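Local coordinates for uncharacterized protein (Bacteroides eggerthii, PDB 4GDZ) that is of unknown function but belongs to the DUF4251 family and folds as an antiparallel beta sheet with an N-terminal helix and a bound magnesium ion, at residues A30-L42 with I131-T143. Numbering follows the deposited sequence.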
ATOM      1  N   ALA A  30       9.975  -4.319  23.218  1.00117.96           N
ATOM      2  CA  ALA A  30      10.684  -5.317  22.394  1.00108.62           C
ATOM      3  C   ALA A  30      10.965  -4.781  20.984  1.00 97.12           C
ATOM      4  O   ALA A  30      12.047  -4.982  20.440  1.00 99.86           O
ATOM      5  CB  ALA A  30       9.888  -6.619  22.319  1.00101.48           C
ATOM      6  N   ASP A  31       9.982  -4.088  20.409  1.00110.03           N
ATOM      7  CA  ASP A  31      10.120  -3.453  19.091  1.00107.50           C
ATOM      8  C   ASP A  31      11.062  -2.235  19.107  1.00 98.33           C
ATOM      9  O   ASP A  31      11.858  -2.060  18.178  1.00 88.59           O
ATOM     10  CB  ASP A  31       8.742  -3.032  18.558  1.00113.95           C
ATOM     11  CG  ASP A  31       7.823  -4.215  18.285  1.00120.31           C
ATOM     12  OD1 ASP A  31       8.322  -5.307  17.925  1.00125.12           O
ATOM     13  OD2 ASP A  31       6.592  -4.038  18.413  1.00122.94           O
ATOM     14  N   ALA A  32      10.964  -1.414  20.159  1.00100.88           N
ATOM     15  CA  ALA A  32      11.831  -0.239  20.363  1.00 99.65           C
ATOM     16  C   ALA A  32      13.325  -0.596  20.411  1.00105.52           C
ATOM     17  O   ALA A  32      14.143   0.141  19.849  1.00 84.38           O
ATOM     18  CB  ALA A  32      11.426   0.512  21.636  1.00 83.37           C
ATOM     19  N   VAL A  33      13.674  -1.701  21.095  1.00103.80           N
ATOM     20  CA  VAL A  33      15.067  -2.215  21.152  1.00 90.82           C
ATOM     21  C   VAL A  33      15.521  -2.742  19.786  1.00 84.80           C
ATOM     22  O   VAL A  33      16.657  -2.508  19.393  1.00 80.25           O
ATOM     23  CB  VAL A  33      15.270  -3.325  22.234  1.00 94.97           C
ATOM     24  CG1 VAL A  33      16.645  -3.990  22.104  1.00 83.17           C
ATOM     25  CG2 VAL A  33      15.079  -2.755  23.641  1.00 85.20           C
ATOM     26  N   SER A  34      14.636  -3.468  19.093  1.00 74.99           N
ATOM     27  CA  SER A  34      14.869  -3.928  17.741  1.00 80.73           C
ATOM     28  C   SER A  34      15.123  -2.752  16.802  1.00 72.86           C
ATOM     29  O   SER A  34      15.948  -2.865  15.906  1.00 65.26           O
ATOM     30  CB  SER A  34      13.660  -4.693  17.208  1.00 78.22           C
ATOM     31  OG  SER A  34      13.637  -5.986  17.722  1.00 80.56           O
ATOM     32  N   TYR A  35      14.386  -1.655  16.978  1.00 70.38           N
ATOM     33  CA  TYR A  35      14.607  -0.457  16.153  1.00 69.10           C
ATOM     34  C   TYR A  35      16.014   0.108  16.410  1.00 68.72           C
ATOM     35  O   TYR A  35      16.762   0.339  15.474  1.00 66.78           O
ATOM     36  CB  TYR A  35      13.553   0.626  16.414  1.00 72.81           C
ATOM     37  CG  TYR A  35      13.942   1.973  15.823  1.00 70.37           C
ATOM     38  CD1 TYR A  35      13.735   2.254  14.474  1.00 64.46           C
ATOM     39  CD2 TYR A  35      14.550   2.949  16.613  1.00 73.78           C
ATOM     40  CE1 TYR A  35      14.121   3.472  13.925  1.00 64.10           C
ATOM     41  CE2 TYR A  35      14.929   4.169  16.087  1.00 73.07           C
ATOM     42  CZ  TYR A  35      14.707   4.436  14.743  1.00 71.02           C
ATOM     43  OH  TYR A  35      15.089   5.665  14.234  1.00 66.66           O
ATOM     44  N   ASP A  36      16.357   0.335  17.675  1.00 64.94           N
ATOM     45  CA  ASP A  36      17.717   0.776  18.050  1.00 71.54           C
ATOM     46  C   ASP A  36      18.811  -0.135  17.479  1.00 69.35           C
ATOM     47  O   ASP A  36      19.834   0.360  16.987  1.00 73.15           O
ATOM     48  CB  ASP A  36      17.881   0.825  19.572  1.00 80.04           C
ATOM     49  CG  ASP A  36      17.142   1.996  20.227  1.00 88.17           C
ATOM     50  OD1 ASP A  36      16.530   2.845  19.530  1.00 83.20           O
ATOM     51  OD2 ASP A  36      17.200   2.065  21.471  1.00 96.39           O
ATOM     52  N   ASP A  37      18.599  -1.454  17.552  1.00 69.78           N
ATOM     53  CA  ASP A  37      19.562  -2.429  17.031  1.00 68.49           C
ATOM     54  C   ASP A  37      19.680  -2.281  15.504  1.00 65.13           C
ATOM     55  O   ASP A  37      20.785  -2.366  14.953  1.00 63.63           O
ATOM     56  CB  ASP A  37      19.125  -3.882  17.327  1.00 70.29           C
ATOM     57  CG  ASP A  37      19.199  -4.261  18.810  1.00 82.03           C
ATOM     58  OD1 ASP A  37      19.799  -3.517  19.623  1.00 72.12           O
ATOM     59  OD2 ASP A  37      18.648  -5.339  19.152  1.00 76.46           O
ATOM     60  N   ALA A  38      18.537  -2.100  14.825  1.00 60.26           N
ATOM     61  CA  ALA A  38      18.510  -1.951  13.357  1.00 62.69           C
ATOM     62  C   ALA A  38      19.256  -0.692  12.939  1.00 60.68           C
ATOM     63  O   ALA A  38      20.066  -0.740  12.024  1.00 61.40           O
ATOM     64  CB  ALA A  38      17.082  -1.930  12.832  1.00 60.75           C
ATOM     65  N   VAL A  39      19.022   0.415  13.643  1.00 63.10           N
ATOM     66  CA  VAL A  39      19.715   1.682  13.371  1.00 63.65           C
ATOM     67  C   VAL A  39      21.227   1.576  13.583  1.00 67.24           C
ATOM     68  O   VAL A  39      22.009   2.011  12.730  1.00 62.48           O
ATOM     69  CB  VAL A  39      19.141   2.846  14.210  1.00 74.17           C
ATOM     70  CG1 VAL A  39      20.048   4.068  14.122  1.00 68.15           C
ATOM     71  CG2 VAL A  39      17.720   3.175  13.754  1.00 63.45           C
ATOM     72  N   ALA A  40      21.644   0.972  14.692  1.00 63.86           N
ATOM     73  CA  ALA A  40      23.067   0.735  14.926  1.00 68.58           C
ATOM     74  C   ALA A  40      23.651  -0.179  13.830  1.00 67.02           C
ATOM     75  O   ALA A  40      24.783   0.025  13.412  1.00 62.63           O
ATOM     76  CB  ALA A  40      23.315   0.148  16.316  1.00 70.43           C
ATOM     77  N   ALA A  41      22.891  -1.171  13.352  1.00 62.91           N
ATOM     78  CA  ALA A  41      23.390  -2.072  12.290  1.00 62.93           C
ATOM     79  C   ALA A  41      23.605  -1.308  10.964  1.00 62.06           C
ATOM     80  O   ALA A  41      24.630  -1.489  10.301  1.00 58.50           O
ATOM     81  CB  ALA A  41      22.443  -3.246  12.080  1.00 61.44           C
ATOM     82  N   LEU A  42      22.644  -0.459  10.586  1.00 61.36           N
ATOM     83  CA  LEU A  42      22.782   0.393   9.388  1.00 60.60           C
ATOM     84  C   LEU A  42      23.988   1.283   9.529  1.00 66.77           C
ATOM     85  O   LEU A  42      24.779   1.387   8.606  1.00 63.93           O
ATOM     86  CB  LEU A  42      21.572   1.300   9.188  1.00 60.09           C
ATOM     87  CG  LEU A  42      20.298   0.623   8.707  1.00 63.97           C
ATOM     88  CD1 LEU A  42      19.132   1.611   8.819  1.00 60.20           C
ATOM     89  CD2 LEU A  42      20.470   0.099   7.271  1.00 57.43           C
ATOM     90  N   ILE A 131      19.563  -0.522  -4.763  1.00 44.62           N
ATOM     91  CA  ILE A 131      18.773  -0.898  -3.589  0.50 43.36           C
ATOM     92  C   ILE A 131      18.256   0.371  -2.893  1.00 46.48           C
ATOM     93  O   ILE A 131      19.037   1.290  -2.662  1.00 44.01           O
ATOM     94  CB  ILE A 131      19.647  -1.655  -2.559  0.50 42.14           C
ATOM     95  CG1 ILE A 131      20.519  -2.748  -3.235  0.50 45.80           C
ATOM     96  CG2 ILE A 131      18.772  -2.217  -1.443  0.50 44.74           C
ATOM     97  CD1 ILE A 131      19.752  -3.864  -3.906  0.50 40.95           C
ATOM     98  N   PHE A 132      16.985   0.395  -2.534  1.00 43.78           N
ATOM     99  CA  PHE A 132      16.394   1.469  -1.732  1.00 44.14           C
ATOM    100  C   PHE A 132      15.699   0.817  -0.546  1.00 44.75           C
ATOM    101  O   PHE A 132      14.860  -0.049  -0.711  1.00 45.99           O
ATOM    102  CB  PHE A 132      15.401   2.302  -2.550  1.00 45.28           C
ATOM    103  CG  PHE A 132      14.699   3.397  -1.750  1.00 46.16           C
ATOM    104  CD1 PHE A 132      15.423   4.457  -1.189  1.00 47.09           C
ATOM    105  CD2 PHE A 132      13.344   3.323  -1.487  1.00 47.77           C
ATOM    106  CE1 PHE A 132      14.805   5.436  -0.429  1.00 47.09           C
ATOM    107  CE2 PHE A 132      12.715   4.315  -0.751  1.00 47.42           C
ATOM    108  CZ  PHE A 132      13.448   5.370  -0.212  1.00 47.55           C
ATOM    109  N   LEU A 133      16.053   1.251   0.652  1.00 44.08           N
ATOM    110  CA  LEU A 133      15.592   0.634   1.895  1.00 47.33           C
ATOM    111  C   LEU A 133      15.011   1.704   2.802  1.00 48.05           C
ATOM    112  O   LEU A 133      15.602   2.779   2.970  1.00 48.76           O
ATOM    113  CB  LEU A 133      16.783  -0.085   2.554  1.00 53.97           C
ATOM    114  CG  LEU A 133      16.685  -0.767   3.922  1.00 64.68           C
ATOM    115  CD1 LEU A 133      17.946  -1.588   4.138  1.00 66.28           C
ATOM    116  CD2 LEU A 133      16.543   0.261   5.029  1.00 62.05           C
ATOM    117  N   THR A 134      13.849   1.409   3.400  1.00 44.84           N
ATOM    118  CA  THR A 134      13.188   2.329   4.306  1.00 47.25           C
ATOM    119  C   THR A 134      12.877   1.597   5.613  1.00 51.81           C
ATOM    120  O   THR A 134      12.524   0.416   5.606  1.00 51.38           O
ATOM    121  CB  THR A 134      11.880   2.899   3.731  1.00 53.47           C
ATOM    122  OG1 THR A 134      10.997   1.805   3.442  1.00 54.18           O
ATOM    123  CG2 THR A 134      12.166   3.727   2.473  1.00 52.36           C
ATOM    124  N   LEU A 135      13.068   2.302   6.721  1.00 52.84           N
ATOM    125  CA  LEU A 135      12.817   1.789   8.071  1.00 55.29           C
ATOM    126  C   LEU A 135      11.960   2.814   8.780  1.00 58.75           C
ATOM    127  O   LEU A 135      12.355   3.963   8.926  1.00 56.39           O
ATOM    128  CB  LEU A 135      14.153   1.578   8.829  1.00 57.46           C
ATOM    129  CG  LEU A 135      14.118   1.124  10.300  1.00 66.95           C
ATOM    130  CD1 LEU A 135      13.672  -0.320  10.402  1.00 59.90           C
ATOM    131  CD2 LEU A 135      15.481   1.308  10.969  1.00 61.52           C
ATOM    132  N   THR A 136      10.787   2.405   9.228  1.00 64.79           N
ATOM    133  CA  THR A 136       9.933   3.267  10.041  1.00 68.53           C
ATOM    134  C   THR A 136      10.352   3.196  11.542  1.00 64.91           C
ATOM    135  O   THR A 136      10.732   2.132  12.054  1.00 69.32           O
ATOM    136  CB  THR A 136       8.445   2.907   9.822  1.00 70.29           C
ATOM    137  OG1 THR A 136       8.120   3.143   8.445  1.00 77.26           O
ATOM    138  CG2 THR A 136       7.502   3.775  10.689  1.00 61.53           C
ATOM    139  N   ASN A 137      10.326   4.339  12.216  1.00 68.79           N
ATOM    140  CA  ASN A 137      10.595   4.400  13.662  1.00 72.50           C
ATOM    141  C   ASN A 137       9.754   3.369  14.439  1.00 73.56           C
ATOM    142  O   ASN A 137       8.627   3.032  14.045  1.00 73.76           O
ATOM    143  CB  ASN A 137      10.334   5.819  14.197  1.00 76.78           C
ATOM    144  CG  ASN A 137      10.548   5.939  15.710  1.00 94.13           C
ATOM    145  OD1 ASN A 137      11.620   5.629  16.240  1.00 96.12           O
ATOM    146  ND2 ASN A 137       9.521   6.403  16.408  1.00 95.43           N
ATOM    147  N   GLY A 138      10.326   2.848  15.524  1.00 77.85           N
ATOM    148  CA  GLY A 138       9.572   2.049  16.481  1.00 81.57           C
ATOM    149  C   GLY A 138       9.656   0.547  16.312  1.00 81.81           C
ATOM    150  O   GLY A 138       9.245  -0.186  17.196  1.00 73.10           O
ATOM    151  N   ASP A 139      10.185   0.061  15.192  1.00 72.55           N
ATOM    152  CA  ASP A 139      10.291  -1.379  15.004  1.00 73.88           C
ATOM    153  C   ASP A 139      11.444  -1.648  14.021  1.00 70.94           C
ATOM    154  O   ASP A 139      12.103  -0.707  13.570  1.00 69.84           O
ATOM    155  CB  ASP A 139       8.943  -1.911  14.473  1.00 77.10           C
ATOM    156  CG  ASP A 139       8.825  -3.434  14.531  1.00 91.59           C
ATOM    157  OD1 ASP A 139       9.471  -4.077  15.394  1.00 87.67           O
ATOM    158  OD2 ASP A 139       8.091  -3.988  13.683  1.00112.60           O
ATOM    159  N   ASN A 140      11.697  -2.916  13.704  1.00 61.67           N
ATOM    160  CA  ASN A 140      12.713  -3.248  12.703  1.00 58.66           C
ATOM    161  C   ASN A 140      12.147  -3.777  11.390  1.00 59.28           C
ATOM    162  O   ASN A 140      12.889  -4.392  10.625  1.00 57.75           O
ATOM    163  CB  ASN A 140      13.760  -4.215  13.286  1.00 61.41           C
ATOM    164  CG  ASN A 140      13.206  -5.595  13.541  1.00 63.33           C
ATOM    165  OD1 ASN A 140      12.002  -5.773  13.727  1.00 68.07           O
ATOM    166  ND2 ASN A 140      14.092  -6.587  13.563  1.00 60.96           N
ATOM    167  N   ASN A 141      10.863  -3.535  11.105  1.00 54.57           N
ATOM    168  CA  ASN A 141      10.330  -3.883   9.790  1.00 59.57           C
ATOM    169  C   ASN A 141      10.826  -2.840   8.773  1.00 56.00           C
ATOM    170  O   ASN A 141      10.798  -1.633   9.027  1.00 57.35           O
ATOM    171  CB  ASN A 141       8.789  -4.047   9.759  1.00 64.33           C
ATOM    172  CG  ASN A 141       8.284  -4.672   8.418  1.00 83.01           C
ATOM    173  OD1 ASN A 141       8.314  -5.895   8.215  1.00 74.17           O
ATOM    174  ND2 ASN A 141       7.821  -3.822   7.506  1.00 81.84           N
ATOM    175  N   ALA A 142      11.348  -3.333   7.659  1.00 52.20           N
ATOM    176  CA  ALA A 142      11.892  -2.491   6.611  1.00 49.47           C
ATOM    177  C   ALA A 142      11.384  -3.001   5.291  1.00 49.70           C
ATOM    178  O   ALA A 142      11.066  -4.179   5.151  1.00 52.19           O
ATOM    179  CB  ALA A 142      13.415  -2.526   6.646  1.00 47.38           C
ATOM    180  N   THR A 143      11.326  -2.103   4.330  1.00 46.39           N
ATOM    181  CA  THR A 143      10.907  -2.396   2.977  1.00 47.24           C
ATOM    182  C   THR A 143      12.062  -2.079   2.053  1.00 48.50           C
ATOM    183  O   THR A 143      12.749  -1.048   2.223  1.00 51.34           O
ATOM    184  CB  THR A 143       9.668  -1.546   2.623  1.00 50.41           C
ATOM    185  OG1 THR A 143       8.657  -1.862   3.590  1.00 52.32           O
ATOM    186  CG2 THR A 143       9.154  -1.829   1.195  1.00 51.28           C
TER
HETATM  187  O   HOH W   1      16.849  -5.343  14.705  1.00 71.08           O
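Helix 30-42 runs against the hairpin of strands 128-135 and 141-148, the CA atoms of A32 and G138 lying 5.0 Å apart and those of Y35 and D139 4.6 Å; its axis passes 11.2 Å from that of strand 131-135, roughly antiparallel at 148°. The pairing is a helix laid over the end of a beta hairpin, joining the N-terminal helix to the antiparallel sheet of the DUF4251 domain. A type II turn from T136 to D139 shapes the loop, G138 taking the positive phi (97°) that suits glycine. No direct hydrogen bond crosses; the contact is packing, with one water between S34 and N140. Y35 is central: with CG anti to the backbone N (chi1 167°), its ring extends alongside the turn. N137 OD1 sits 3.6 Å above one face, near the rim by CE2 and CZ, its amide plane almost perpendicular to the ring. V39 CG2, from the next helical turn, covers the opposite face, and D139 O lies in plane at the edge, 3.5 Å from CD1. Y35 OH is hydrogen-bonded to G114 O, outside the two segments. An alanine here would remove the ring between V39 and N137 and is likely to leave G114 O without its hydroxyl mate and a gap beside L135. On the buried side, L135 CD2 touches Y35 CE1, A38 CB and V39 CG2, and L42 CD1 closes on it at 4.2 Å; L42 also packs on F47 and L161. D31 OD1 stands 3.0 Å from D139 OD1 with no bond assigned; like charges here would probably repel unless a proton is shared, but D31 is poorly ordered. N140 packs its CB and amide on S34 CB, and its ND2 bonds to L161 O. A water donates to S34 O at 2.9 Å and weakly accepts from N140 ND2.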